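Transcriptional repressor (Vibrio fischeri, PDB 3KV1) probably binds a sugar or related effector through this domain and represses transcription, as expected for a DNA-binding regulator of the SorC family. Local coordinates at residues R24-L29 with A43-Y48; Q65-V70 with F151-I156; G187-F192 with L213-L218; N223-A228 with I246-T251; S236-L241 with M257-L262. All coordinates share one frame; numbering follows the deposited sequence.

Contact 1: residues R24-L29 with A43-Y48; sequences RALISL and ALVSSY. With GOL (glycerol), chain E.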
# COMPACT_ATOMS: atom_id res chain seq x y z
N ARG A 24 1.28 12.66 -28.98
CA ARG A 24 2.21 11.67 -29.52
C ARG A 24 1.44 10.40 -29.84
O ARG A 24 0.39 10.13 -29.26
CB ARG A 24 3.30 11.29 -28.50
CG ARG A 24 4.43 12.29 -28.30
CD ARG A 24 5.31 12.44 -29.55
NE ARG A 24 6.19 11.30 -29.81
CZ ARG A 24 7.34 11.08 -29.19
NH1 ARG A 24 7.76 11.90 -28.22
NH2 ARG A 24 8.08 10.02 -29.52
N ALA A 25 1.99 9.61 -30.75
CA ALA A 25 1.58 8.23 -30.94
C ALA A 25 2.87 7.43 -31.03
O ALA A 25 3.81 7.82 -31.75
CB ALA A 25 0.74 8.10 -32.21
N LEU A 26 2.95 6.38 -30.22
CA LEU A 26 4.13 5.53 -30.16
C LEU A 26 3.70 4.16 -30.75
O LEU A 26 2.94 3.43 -30.11
CB LEU A 26 4.56 5.36 -28.70
CG LEU A 26 4.77 6.71 -27.96
CD1 LEU A 26 5.16 6.45 -26.51
CD2 LEU A 26 5.88 7.46 -28.68
N ILE A 27 4.19 3.82 -31.94
CA ILE A 27 3.69 2.63 -32.63
C ILE A 27 4.76 1.56 -32.76
O ILE A 27 5.84 1.79 -33.31
CB ILE A 27 3.15 3.01 -34.03
CG1 ILE A 27 2.00 4.00 -33.90
CG2 ILE A 27 2.73 1.77 -34.83
CD1 ILE A 27 0.87 3.49 -33.03
N SER A 28 4.45 0.37 -32.26
CA SER A 28 5.39 -0.75 -32.30
C SER A 28 5.00 -1.71 -33.44
O SER A 28 3.82 -1.87 -33.78
CB SER A 28 5.41 -1.48 -30.94
OG SER A 28 4.18 -2.14 -30.69
N LEU A 29 6.01 -2.35 -34.03
CA LEU A 29 5.75 -3.31 -35.09
C LEU A 29 4.95 -4.49 -34.54
O LEU A 29 5.06 -4.83 -33.35
CB LEU A 29 7.06 -3.81 -35.70
CG LEU A 29 7.87 -2.69 -36.36
CD1 LEU A 29 9.20 -3.22 -36.84
CD2 LEU A 29 7.07 -2.08 -37.52
N ALA A 43 8.29 -0.89 -24.33
CA ALA A 43 9.63 -0.34 -24.58
C ALA A 43 9.55 1.12 -25.01
O ALA A 43 10.37 1.96 -24.62
CB ALA A 43 10.38 -1.17 -25.64
N LEU A 44 8.56 1.43 -25.82
CA LEU A 44 8.46 2.77 -26.35
C LEU A 44 7.99 3.68 -25.22
O LEU A 44 8.44 4.82 -25.11
CB LEU A 44 7.43 2.81 -27.48
CG LEU A 44 7.82 1.94 -28.70
CD1 LEU A 44 6.70 2.05 -29.74
CD2 LEU A 44 9.16 2.38 -29.29
N VAL A 45 7.08 3.19 -24.41
CA VAL A 45 6.59 4.02 -23.28
C VAL A 45 7.71 4.28 -22.25
O VAL A 45 7.84 5.39 -21.70
CB VAL A 45 5.36 3.39 -22.60
CG1 VAL A 45 4.96 4.21 -21.35
CG2 VAL A 45 4.21 3.33 -23.60
N SER A 46 8.54 3.26 -22.00
CA SER A 46 9.67 3.36 -21.05
C SER A 46 10.63 4.48 -21.47
O SER A 46 11.09 5.28 -20.64
CB SER A 46 10.43 2.03 -20.95
OG SER A 46 11.54 2.13 -20.04
N SER A 47 10.94 4.50 -22.76
CA SER A 47 11.81 5.52 -23.30
C SER A 47 11.18 6.91 -23.23
O SER A 47 11.87 7.88 -22.88
CB SER A 47 12.19 5.18 -24.74
OG SER A 47 12.98 6.23 -25.23
N TYR A 48 9.90 7.00 -23.56
CA TYR A 48 9.16 8.26 -23.45
C TYR A 48 9.24 8.78 -22.00
O TYR A 48 9.53 9.96 -21.77
CB TYR A 48 7.69 8.09 -23.94
CG TYR A 48 6.79 9.25 -23.53
CD1 TYR A 48 6.68 10.39 -24.32
CD2 TYR A 48 6.06 9.19 -22.35
CE1 TYR A 48 5.85 11.45 -23.93
CE2 TYR A 48 5.23 10.23 -21.97
CZ TYR A 48 5.14 11.35 -22.75
OH TYR A 48 4.33 12.38 -22.31
C1 GOL E . 11.24 9.58 -26.65
O1 GOL E . 10.68 10.75 -26.09
C2 GOL E . 10.20 8.70 -27.35
O2 GOL E . 8.93 9.23 -27.09
C3 GOL E . 10.29 7.27 -26.81
O3 GOL E . 9.49 6.35 -27.53

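Contact 2: residues Q65-V70 with F151-I156; sequences QNVAAV and FALVGI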
# COMPACT_ATOMS: atom_id res chain seq x y z
N GLN A 65 -1.92 -5.68 -17.00
CA GLN A 65 -0.75 -6.15 -17.74
C GLN A 65 -0.08 -5.15 -18.67
O GLN A 65 1.14 -5.18 -18.83
CB GLN A 65 -1.11 -7.43 -18.51
CG GLN A 65 -1.50 -8.55 -17.59
CD GLN A 65 -1.92 -9.79 -18.36
OE1 GLN A 65 -1.14 -10.73 -18.53
NE2 GLN A 65 -3.15 -9.77 -18.87
N ASN A 66 -0.86 -4.27 -19.32
CA ASN A 66 -0.24 -3.30 -20.23
C ASN A 66 0.68 -2.38 -19.42
O ASN A 66 1.84 -2.15 -19.76
CB ASN A 66 -1.30 -2.46 -20.95
CG ASN A 66 -2.17 -3.29 -21.90
OD1 ASN A 66 -1.66 -4.08 -22.68
ND2 ASN A 66 -3.50 -3.11 -21.83
N VAL A 67 0.16 -1.87 -18.30
CA VAL A 67 0.93 -0.95 -17.45
C VAL A 67 2.13 -1.67 -16.80
O VAL A 67 3.25 -1.14 -16.75
CB VAL A 67 0.01 -0.29 -16.39
CG1 VAL A 67 0.80 0.69 -15.48
CG2 VAL A 67 -1.15 0.44 -17.10
N ALA A 68 1.90 -2.90 -16.34
CA ALA A 68 2.96 -3.64 -15.64
C ALA A 68 4.16 -3.85 -16.57
O ALA A 68 5.31 -3.80 -16.12
CB ALA A 68 2.44 -4.99 -15.15
N ALA A 69 3.89 -4.05 -17.86
CA ALA A 69 4.97 -4.25 -18.84
C ALA A 69 5.97 -3.07 -18.85
O ALA A 69 7.16 -3.27 -19.10
CB ALA A 69 4.40 -4.48 -20.26
N VAL A 70 5.49 -1.85 -18.56
CA VAL A 70 6.39 -0.68 -18.55
C VAL A 70 7.34 -0.78 -17.36
O VAL A 70 8.52 -0.49 -17.46
CB VAL A 70 5.59 0.65 -18.49
CG1 VAL A 70 6.53 1.86 -18.43
CG2 VAL A 70 4.59 0.75 -19.71
N PHE A 151 1.57 13.16 -15.39
CA PHE A 151 1.34 12.03 -16.30
C PHE A 151 0.34 11.06 -15.70
O PHE A 151 0.22 10.99 -14.48
CB PHE A 151 2.62 11.21 -16.50
CG PHE A 151 3.77 12.01 -17.07
CD1 PHE A 151 4.59 12.76 -16.21
CD2 PHE A 151 4.03 11.97 -18.43
CE1 PHE A 151 5.64 13.51 -16.71
CE2 PHE A 151 5.10 12.73 -18.96
CZ PHE A 151 5.90 13.49 -18.08
N ALA A 152 -0.30 10.25 -16.57
CA ALA A 152 -1.00 9.05 -16.10
C ALA A 152 -0.53 7.92 -16.98
O ALA A 152 -0.27 8.12 -18.17
CB ALA A 152 -2.55 9.23 -16.19
N LEU A 153 -0.39 6.73 -16.41
CA LEU A 153 0.04 5.58 -17.20
C LEU A 153 -1.10 4.56 -17.06
O LEU A 153 -1.34 4.02 -15.99
CB LEU A 153 1.37 5.09 -16.62
CG LEU A 153 1.97 3.86 -17.26
CD1 LEU A 153 2.37 4.21 -18.72
CD2 LEU A 153 3.18 3.49 -16.43
N VAL A 154 -1.86 4.36 -18.13
CA VAL A 154 -3.04 3.52 -18.00
C VAL A 154 -3.17 2.56 -19.17
O VAL A 154 -2.70 2.85 -20.29
CB VAL A 154 -4.31 4.39 -17.92
CG1 VAL A 154 -4.39 5.14 -16.57
CG2 VAL A 154 -4.36 5.39 -19.13
N GLY A 155 -3.82 1.43 -18.94
CA GLY A 155 -4.08 0.51 -20.03
C GLY A 155 -5.50 0.71 -20.48
O GLY A 155 -6.33 1.23 -19.72
N ILE A 156 -5.83 0.31 -21.72
CA ILE A 156 -7.22 0.34 -22.16
C ILE A 156 -7.66 -1.12 -22.18
O ILE A 156 -7.08 -1.93 -22.92
CB ILE A 156 -7.36 0.92 -23.57
CG1 ILE A 156 -6.76 2.34 -23.62
CG2 ILE A 156 -8.87 0.89 -24.02
CD1 ILE A 156 -6.59 2.90 -25.07
O HOH W 1 -5.73 -4.27 -23.31

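Contact 3: residues G187-F192 with L213-L218; sequences GDIGGF and LEMEDL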
# COMPACT_ATOMS: atom_id res chain seq x y z
N GLY A 187 -15.30 -0.70 -22.77
CA GLY A 187 -13.93 -0.77 -22.29
C GLY A 187 -13.70 -0.02 -21.00
O GLY A 187 -14.59 0.69 -20.51
N ASP A 188 -12.51 -0.23 -20.42
CA ASP A 188 -12.10 0.56 -19.25
C ASP A 188 -10.79 1.24 -19.56
O ASP A 188 -10.02 0.82 -20.44
CB ASP A 188 -11.86 -0.31 -18.02
CG ASP A 188 -10.52 -1.04 -18.09
OD1 ASP A 188 -10.53 -2.21 -18.49
OD2 ASP A 188 -9.43 -0.46 -17.79
N ILE A 189 -10.54 2.28 -18.79
CA ILE A 189 -9.25 2.94 -18.77
C ILE A 189 -8.69 2.92 -17.37
O ILE A 189 -9.33 3.38 -16.42
CB ILE A 189 -9.33 4.37 -19.34
CG1 ILE A 189 -7.91 4.98 -19.47
CG2 ILE A 189 -10.28 5.24 -18.54
CD1 ILE A 189 -7.80 6.07 -20.57
N GLY A 190 -7.47 2.38 -17.25
CA GLY A 190 -6.74 2.31 -16.00
C GLY A 190 -7.29 1.31 -14.98
O GLY A 190 -6.71 1.13 -13.89
N GLY A 191 -8.38 0.66 -15.35
CA GLY A 191 -9.12 -0.17 -14.40
C GLY A 191 -10.21 0.53 -13.63
O GLY A 191 -11.07 -0.10 -12.99
N PHE A 192 -10.21 1.86 -13.70
CA PHE A 192 -11.03 2.64 -12.76
C PHE A 192 -12.20 3.39 -13.35
O PHE A 192 -13.03 3.92 -12.60
CB PHE A 192 -10.15 3.60 -11.93
CG PHE A 192 -9.22 4.47 -12.76
CD1 PHE A 192 -9.71 5.54 -13.50
CD2 PHE A 192 -7.84 4.23 -12.76
CE1 PHE A 192 -8.84 6.35 -14.26
CE2 PHE A 192 -6.96 5.04 -13.48
CZ PHE A 192 -7.47 6.10 -14.24
N LEU A 213 -9.45 6.96 -9.38
CA LEU A 213 -9.79 8.13 -10.20
C LEU A 213 -10.98 7.92 -11.15
O LEU A 213 -11.46 6.80 -11.32
CB LEU A 213 -8.59 8.56 -11.04
CG LEU A 213 -7.35 9.08 -10.29
CD1 LEU A 213 -6.36 9.53 -11.34
CD2 LEU A 213 -7.71 10.24 -9.34
N GLU A 214 -11.45 9.01 -11.74
CA GLU A 214 -12.51 8.94 -12.75
C GLU A 214 -12.12 9.66 -14.04
O GLU A 214 -11.07 10.32 -14.11
CB GLU A 214 -13.83 9.50 -12.21
CG GLU A 214 -13.74 10.95 -11.77
CD GLU A 214 -15.07 11.47 -11.22
OE1 GLU A 214 -15.31 11.31 -10.01
OE2 GLU A 214 -15.87 12.02 -12.01
N MSE A 215 -12.97 9.54 -15.05
CA MSE A 215 -12.66 10.09 -16.38
C MSE A 215 -12.36 11.58 -16.34
O MSE A 215 -11.43 12.05 -16.99
CB MSE A 215 -13.84 9.85 -17.34
CG MSE A 215 -13.43 10.10 -18.77
SE MSE A 215 -12.35 8.61 -19.36
CE MSE A 215 -13.63 7.17 -19.18
N GLU A 216 -13.12 12.34 -15.56
CA GLU A 216 -12.87 13.78 -15.49
C GLU A 216 -11.49 14.13 -14.92
O GLU A 216 -10.91 15.16 -15.24
CB GLU A 216 -13.96 14.48 -14.70
CG GLU A 216 -13.99 15.98 -14.91
CD GLU A 216 -14.27 16.39 -16.37
OE1 GLU A 216 -14.85 15.59 -17.14
OE2 GLU A 216 -13.92 17.52 -16.74
N ASP A 217 -10.96 13.28 -14.04
CA ASP A 217 -9.60 13.49 -13.53
C ASP A 217 -8.63 13.31 -14.67
O ASP A 217 -7.70 14.10 -14.83
CB ASP A 217 -9.25 12.51 -12.42
CG ASP A 217 -10.19 12.61 -11.23
OD1 ASP A 217 -10.55 13.75 -10.83
OD2 ASP A 217 -10.56 11.55 -10.70
N LEU A 218 -8.80 12.25 -15.46
CA LEU A 218 -7.87 12.02 -16.57
C LEU A 218 -7.96 13.18 -17.57
O LEU A 218 -6.97 13.53 -18.22
CB LEU A 218 -8.18 10.70 -17.32
CG LEU A 218 -7.84 9.39 -16.61
CD1 LEU A 218 -8.23 8.14 -17.49
CD2 LEU A 218 -6.34 9.32 -16.23
O HOH W 2 -13.70 5.42 -10.63

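Contact 4: residues N223-A228 with I246-T251; sequences NVVAMA and IDVLAT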
# COMPACT_ATOMS: atom_id res chain seq x y z
N ASN A 223 -0.65 14.69 -19.33
CA ASN A 223 -0.07 13.69 -20.20
C ASN A 223 -0.57 12.29 -19.88
O ASN A 223 0.12 11.54 -19.18
CB ASN A 223 1.46 13.70 -20.10
CG ASN A 223 2.07 15.04 -20.52
OD1 ASN A 223 2.06 15.39 -21.69
ND2 ASN A 223 2.53 15.80 -19.55
N VAL A 224 -1.75 11.96 -20.39
CA VAL A 224 -2.35 10.64 -20.19
C VAL A 224 -1.76 9.73 -21.26
O VAL A 224 -1.96 9.94 -22.46
CB VAL A 224 -3.87 10.73 -20.29
CG1 VAL A 224 -4.52 9.36 -20.29
CG2 VAL A 224 -4.41 11.62 -19.09
N VAL A 225 -0.98 8.76 -20.81
CA VAL A 225 -0.35 7.81 -21.71
C VAL A 225 -1.16 6.52 -21.62
O VAL A 225 -1.22 5.89 -20.56
CB VAL A 225 1.06 7.46 -21.22
CG1 VAL A 225 1.67 6.37 -22.16
CG2 VAL A 225 1.95 8.73 -21.13
N ALA A 226 -1.76 6.13 -22.73
CA ALA A 226 -2.67 4.98 -22.73
C ALA A 226 -2.10 3.91 -23.64
O ALA A 226 -1.62 4.18 -24.76
CB ALA A 226 -4.07 5.39 -23.19
N MSE A 227 -2.24 2.67 -23.20
CA MSE A 227 -1.53 1.58 -23.81
C MSE A 227 -2.45 0.39 -24.13
O MSE A 227 -3.17 -0.08 -23.26
CB MSE A 227 -0.43 1.15 -22.82
CG MSE A 227 0.40 2.32 -22.26
SE MSE A 227 1.66 1.48 -21.02
CE MSE A 227 2.22 -0.01 -22.31
N ALA A 228 -2.43 -0.10 -25.37
CA ALA A 228 -3.15 -1.34 -25.69
C ALA A 228 -2.40 -2.06 -26.78
O ALA A 228 -1.85 -1.44 -27.67
CB ALA A 228 -4.56 -1.03 -26.15
N ILE A 246 -7.01 11.08 -23.83
CA ILE A 246 -5.69 10.51 -24.08
C ILE A 246 -4.76 11.49 -24.77
O ILE A 246 -5.17 12.16 -25.73
CB ILE A 246 -5.81 9.25 -24.92
CG1 ILE A 246 -6.59 8.21 -24.13
CG2 ILE A 246 -4.42 8.70 -25.26
CD1 ILE A 246 -6.86 6.95 -24.96
N ASP A 247 -3.54 11.62 -24.25
CA ASP A 247 -2.55 12.48 -24.88
C ASP A 247 -1.48 11.72 -25.66
O ASP A 247 -1.00 12.18 -26.71
CB ASP A 247 -1.95 13.38 -23.84
CG ASP A 247 -3.03 14.14 -23.08
OD1 ASP A 247 -3.71 14.96 -23.75
OD2 ASP A 247 -3.23 13.88 -21.85
N VAL A 248 -1.08 10.56 -25.13
CA VAL A 248 -0.07 9.76 -25.81
C VAL A 248 -0.62 8.33 -25.98
O VAL A 248 -0.98 7.67 -24.98
CB VAL A 248 1.20 9.69 -24.97
CG1 VAL A 248 2.22 8.76 -25.61
CG2 VAL A 248 1.80 11.11 -24.74
N LEU A 249 -0.73 7.86 -27.22
CA LEU A 249 -1.28 6.53 -27.45
C LEU A 249 -0.12 5.63 -27.83
O LEU A 249 0.62 5.94 -28.75
CB LEU A 249 -2.28 6.56 -28.60
CG LEU A 249 -2.84 5.20 -29.02
CD1 LEU A 249 -3.72 4.68 -27.88
CD2 LEU A 249 -3.62 5.32 -30.34
N ALA A 250 0.05 4.52 -27.11
CA ALA A 250 1.11 3.58 -27.46
C ALA A 250 0.41 2.25 -27.86
O ALA A 250 -0.34 1.70 -27.09
CB ALA A 250 2.08 3.39 -26.23
N THR A 251 0.72 1.73 -29.03
CA THR A 251 -0.02 0.58 -29.52
C THR A 251 0.74 -0.02 -30.71
O THR A 251 1.86 0.38 -31.00
CB THR A 251 -1.51 0.96 -29.89
OG1 THR A 251 -2.30 -0.23 -30.10
CG2 THR A 251 -1.58 1.84 -31.17

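Contact 5: residues S236-L241 with M257-L262; sequences SIMGAL and MALLNL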
# COMPACT_ATOMS: atom_id res chain seq x y z
N SER A 236 -12.60 -1.13 -28.12
CA SER A 236 -12.31 -0.51 -26.83
C SER A 236 -11.35 0.66 -26.98
O SER A 236 -11.50 1.67 -26.30
CB SER A 236 -11.72 -1.54 -25.86
OG SER A 236 -12.63 -2.62 -25.73
N ILE A 237 -10.35 0.49 -27.84
CA ILE A 237 -9.34 1.53 -28.01
C ILE A 237 -10.00 2.74 -28.68
O ILE A 237 -9.71 3.89 -28.30
CB ILE A 237 -8.14 1.06 -28.86
CG1 ILE A 237 -7.46 -0.12 -28.17
CG2 ILE A 237 -7.15 2.21 -29.06
CD1 ILE A 237 -6.46 -0.89 -29.09
N MSE A 238 -10.90 2.48 -29.62
CA MSE A 238 -11.65 3.54 -30.30
C MSE A 238 -12.50 4.31 -29.31
O MSE A 238 -12.49 5.55 -29.29
CB MSE A 238 -12.51 3.00 -31.44
CG MSE A 238 -12.99 4.10 -32.40
SE MSE A 238 -11.51 4.84 -33.51
CE MSE A 238 -12.46 6.35 -34.36
N GLY A 239 -13.25 3.59 -28.47
CA GLY A 239 -14.05 4.20 -27.42
C GLY A 239 -13.20 5.10 -26.53
O GLY A 239 -13.59 6.23 -26.20
N ALA A 240 -12.05 4.59 -26.12
CA ALA A 240 -11.16 5.35 -25.25
C ALA A 240 -10.66 6.63 -25.91
O ALA A 240 -10.64 7.68 -25.28
CB ALA A 240 -9.98 4.46 -24.80
N LEU A 241 -10.26 6.54 -27.18
CA LEU A 241 -9.83 7.73 -27.90
C LEU A 241 -10.95 8.74 -27.98
O LEU A 241 -10.72 9.94 -27.85
CB LEU A 241 -9.31 7.38 -29.29
CG LEU A 241 -7.92 6.75 -29.24
CD1 LEU A 241 -7.66 6.15 -30.62
CD2 LEU A 241 -6.83 7.75 -28.84
N MSE A 257 -3.69 0.87 -37.71
CA MSE A 257 -4.41 0.69 -38.99
C MSE A 257 -5.90 0.55 -38.74
O MSE A 257 -6.72 1.16 -39.43
CB MSE A 257 -3.89 -0.54 -39.71
CG MSE A 257 -2.48 -0.37 -40.17
SE MSE A 257 -1.89 -2.01 -41.03
CE MSE A 257 -0.41 -1.25 -42.04
N ALA A 258 -6.26 -0.22 -37.71
CA ALA A 258 -7.67 -0.43 -37.36
C ALA A 258 -8.37 0.88 -36.98
O ALA A 258 -9.51 1.12 -37.41
CB ALA A 258 -7.81 -1.44 -36.20
N LEU A 259 -7.69 1.69 -36.17
CA LEU A 259 -8.21 2.98 -35.67
C LEU A 259 -8.43 3.95 -36.82
O LEU A 259 -9.45 4.64 -36.87
CB LEU A 259 -7.24 3.60 -34.68
CG LEU A 259 -7.10 2.78 -33.39
CD1 LEU A 259 -5.97 3.34 -32.56
CD2 LEU A 259 -8.42 2.76 -32.62
N LEU A 260 -7.46 4.01 -37.75
CA LEU A 260 -7.57 4.91 -38.89
C LEU A 260 -8.69 4.48 -39.82
O LEU A 260 -9.40 5.31 -40.39
CB LEU A 260 -6.24 5.03 -39.65
CG LEU A 260 -5.15 5.70 -38.80
CD1 LEU A 260 -3.80 5.59 -39.53
CD2 LEU A 260 -5.52 7.16 -38.52
N ASN A 261 -8.83 3.17 -40.01
CA ASN A 261 -9.94 2.64 -40.76
C ASN A 261 -11.29 2.94 -40.13
O ASN A 261 -12.22 3.37 -40.81
CB ASN A 261 -9.78 1.13 -40.94
CG ASN A 261 -10.77 0.55 -41.92
OD1 ASN A 261 -10.77 0.92 -43.12
ND2 ASN A 261 -11.58 -0.39 -41.45
N LEU A 262 -11.40 2.73 -38.81
CA LEU A 262 -12.65 2.99 -38.11
C LEU A 262 -13.02 4.48 -38.21
O LEU A 262 -14.19 4.84 -38.38
CB LEU A 262 -12.52 2.61 -36.62
CG LEU A 262 -12.42 1.11 -36.33
CD1 LEU A 262 -12.11 0.83 -34.84
CD2 LEU A 262 -13.73 0.43 -36.77

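Contact 1: residues R24-L29 with A43-Y48
The carbonyl oxygen of L44 is gripped twice: Y48 N donates to L44 O over 3.0 Å as the next turn of the helix, and a hydroxyl of a bound glycerol, O3, donates to the same L44 O, also over 3.0 Å. This glycerol, probably from the crystallisation liquor, takes a weak, bent bond from R24 NH2 to its O2 (2.7 Å, 119° at the hydrogen), so it spans segments 24-29 and 43-48, which share no direct hydrogen bond. R24 curls to meet it by bending at chi2 and chi3, which leaves NH1 near the plane of the Y48 ring, at its edge, rather than stacked on it.

Behind these polar groups the leucines carry the contact. L26 CB meets L44 CB at 4.0 Å. L44 CD1 presses on the strand backbone, 3.6 Å from I27 C, while L26 CD1 touches Y48 CB at 4.0 Å, the two side chains crossing at about a right angle. The helix thus covers one face of the edge strand in a Rossmann-like sheet, whereas I27 faces helix 253-264. Cohesion between the segments is therefore apolar, with a borrowed polyol as their polar bridge.

Contact 2: residues Q65-V70 with F151-I156
Helix 65-70 runs at 137° to strand 151-156, with the two axes approaching to 6.9 Å, and the backbones come nearest where the CA atoms of N66 and G155 lie 5.4 Å apart. G155 has no side chain, which lets the first turn of the helix settle directly on the strand. V67 fills much of the interface with its two branches spread apart: CG2, anti to the carbonyl carbon, rests on the V154-G155 peptide at 3.4 Å from G155 N, whereas CG1, anti to the backbone N, meets L153 CD2 at 3.8 Å. L153 has CG anti to its own backbone N (chi1 177°), and its side chain slides past V67 in the opposite direction. One turn along the helix, V70 CG1 touches L153 CD2 more loosely, at 4.2 Å.

This is the packing of a Rossmann-like domain, in which the helix following strand 58-61 lies over the neighbouring parallel strand, its N-terminal end close to the C-terminal part of that strand. Such strand ends commonly form ligand sites, and a bound glycerol comes within about 4 Å of G155 (nearest atoms).

N66, with CG beside its backbone N (chi1 -65°), extends its amide along the strand. A water closes the gap, accepting from N66 ND2 at 2.9 Å and donating to I156 O at 2.7 Å. Helix 100-111 flanks the apolar part, where I103 touches V67 and L107 touches L153, and M227 of the adjacent strand lies against both V70 and L153.

Contact 3: residues G187-F192 with L213-L218
Packing centres on the F192 ring, whose CG sits in the crowded position between backbone N and carbonyl carbon (chi1 52°). L213 CB makes a CH-pi contact over one face, 4.1 Å from the ring centroid and 18° off its normal. L218 CG lies at the ring edge, in plane, and L218 CD1 reaches tip to tip against F192 CE1 at 3.7 Å and against I189 as well. M215, a selenomethionine, bends at chi2 and chi3 and lays CE on I189 CG2 at 3.9 Å. A backbone carbonyl, I189 O, lies over the opposite face of F192, 3.6 Å above the ring plane.

Direct hydrogen bonds stay within each segment, while a water lies within bonding distance of both F192 O and L213 O. D217 OD2 accepts from E214 N, at the N-cap position, in a nearly straight bond (2.9 Å, 169°), from above the carboxylate plane; D217 OD1 is salt-bridged to R147. D188 OD2 accepts from G191 N at 2.9 Å and from a bound glycerol.

The D188-G191 bond is an Asx motif. With G190 and G191 at positive phi, it shapes the turn of the beta hairpin joining antiparallel strands 185-189 and 193-196, beside that glycerol, probably from the crystallisation liquor, which may mark a ligand pocket.

Contact 4: residues N223-A228 with I246-T251
Strands 223-227 and 248-251 run parallel, with axes 4.8 Å apart and crossing at -16°, and pair V225 with V248, A226 with L249 and M227 with A250. The ladder alternates between the chains: A226 N donates to V248 O over 2.8 Å, nearly along the C=O axis, and A250 N donates to A226 O over 2.9 Å. It slackens at the far end, where A228 N is 3.3 Å from A250 O.

V224 is held at both its polar backbone atoms. Its oxygen takes two donors, V248 N and D247 N. D247, with CG beside its own backbone N, turns the anti lone pair of OD2 onto V224 N in an almost straight bond (2.8 Å, 177°), so a carboxylate extends the ladder at the V224 end of the pairing. At the other end T251 OG1 gives its proton to A228 O over 2.8 Å, approaching from above the carbonyl plane.

On the face with V225, M227, V248 and A250, V225 CG2 and V248 CB lie side by side at 4.0 Å; on the face with A226, that residue's CB meets I246 CD1 at 3.7 Å.

The pair belongs to a beta-alpha-beta unit whose connecting helix 234-242 packs on A228, I246 and L249. Helix 34-52 covers V225, V248 and A250, while strands 151-158 and 24-28 flank the pair in the sheet.

Contact 5: residues S236-L241 with M257-L262
M238, a selenomethionine, starts with CG anti to its backbone N (chi1 -164°) and then bends at chi2 (71°), which brings its selenium across to helix 257-262; L259 holds CG anti to the carbonyl carbon and sends both methyls back the other way. The two helices flank strand 248-252 in the chain and pack on the same side of the Rossmann-like sheet, their axes 10.3 Å apart and crossing at -64°.

L259 is the hub. Its CD1 meets L241 CD1 at 3.8 Å, and its CD2 meets I237 CG2, again at 3.8 Å; both of these side chains cross L259 at about a right angle. I237 and L241 lie one turn apart on their helix, so the leucine tip settles across them. L262, a turn further along the second helix, adds CD1 against M238 CB at 4.1 Å. No hydrogen bond joins the segments, and contact is wholly apolar. F20 of helix 10-20 touches both M238 and L259, while I237 and A240 rest on I156 of the sheet. M238 slides past L259 and L262 in the opposite direction, its SE lying 3.8 Å from L259 CD2 and 4.0 Å from L262 CB.

How the contacts relate
Contacts 1 to 4 share one sheet, and contact 4 is the central pair among them: L26 N lies 2.8 Å from L249 O toward contact 1, and A152 O lies 2.8 Å from V225 N toward contact 2. Contact 3 joins from the antiparallel hairpin, with G155 O 3.0 Å from G190 N. Contacts 1 and 2 meet on one face, where V45 CG1 is 3.7 Å from L153 CD1. Contact 5 packs on the other face, A228 CB reaching I237 CD1 at 3.5 Å. Glycerol is bound near G155 of contact 2 and at D188 of contact 3, possibly marking an effector pocket; contact 1, centred 21 Å from contact 3, also holds a glycerol.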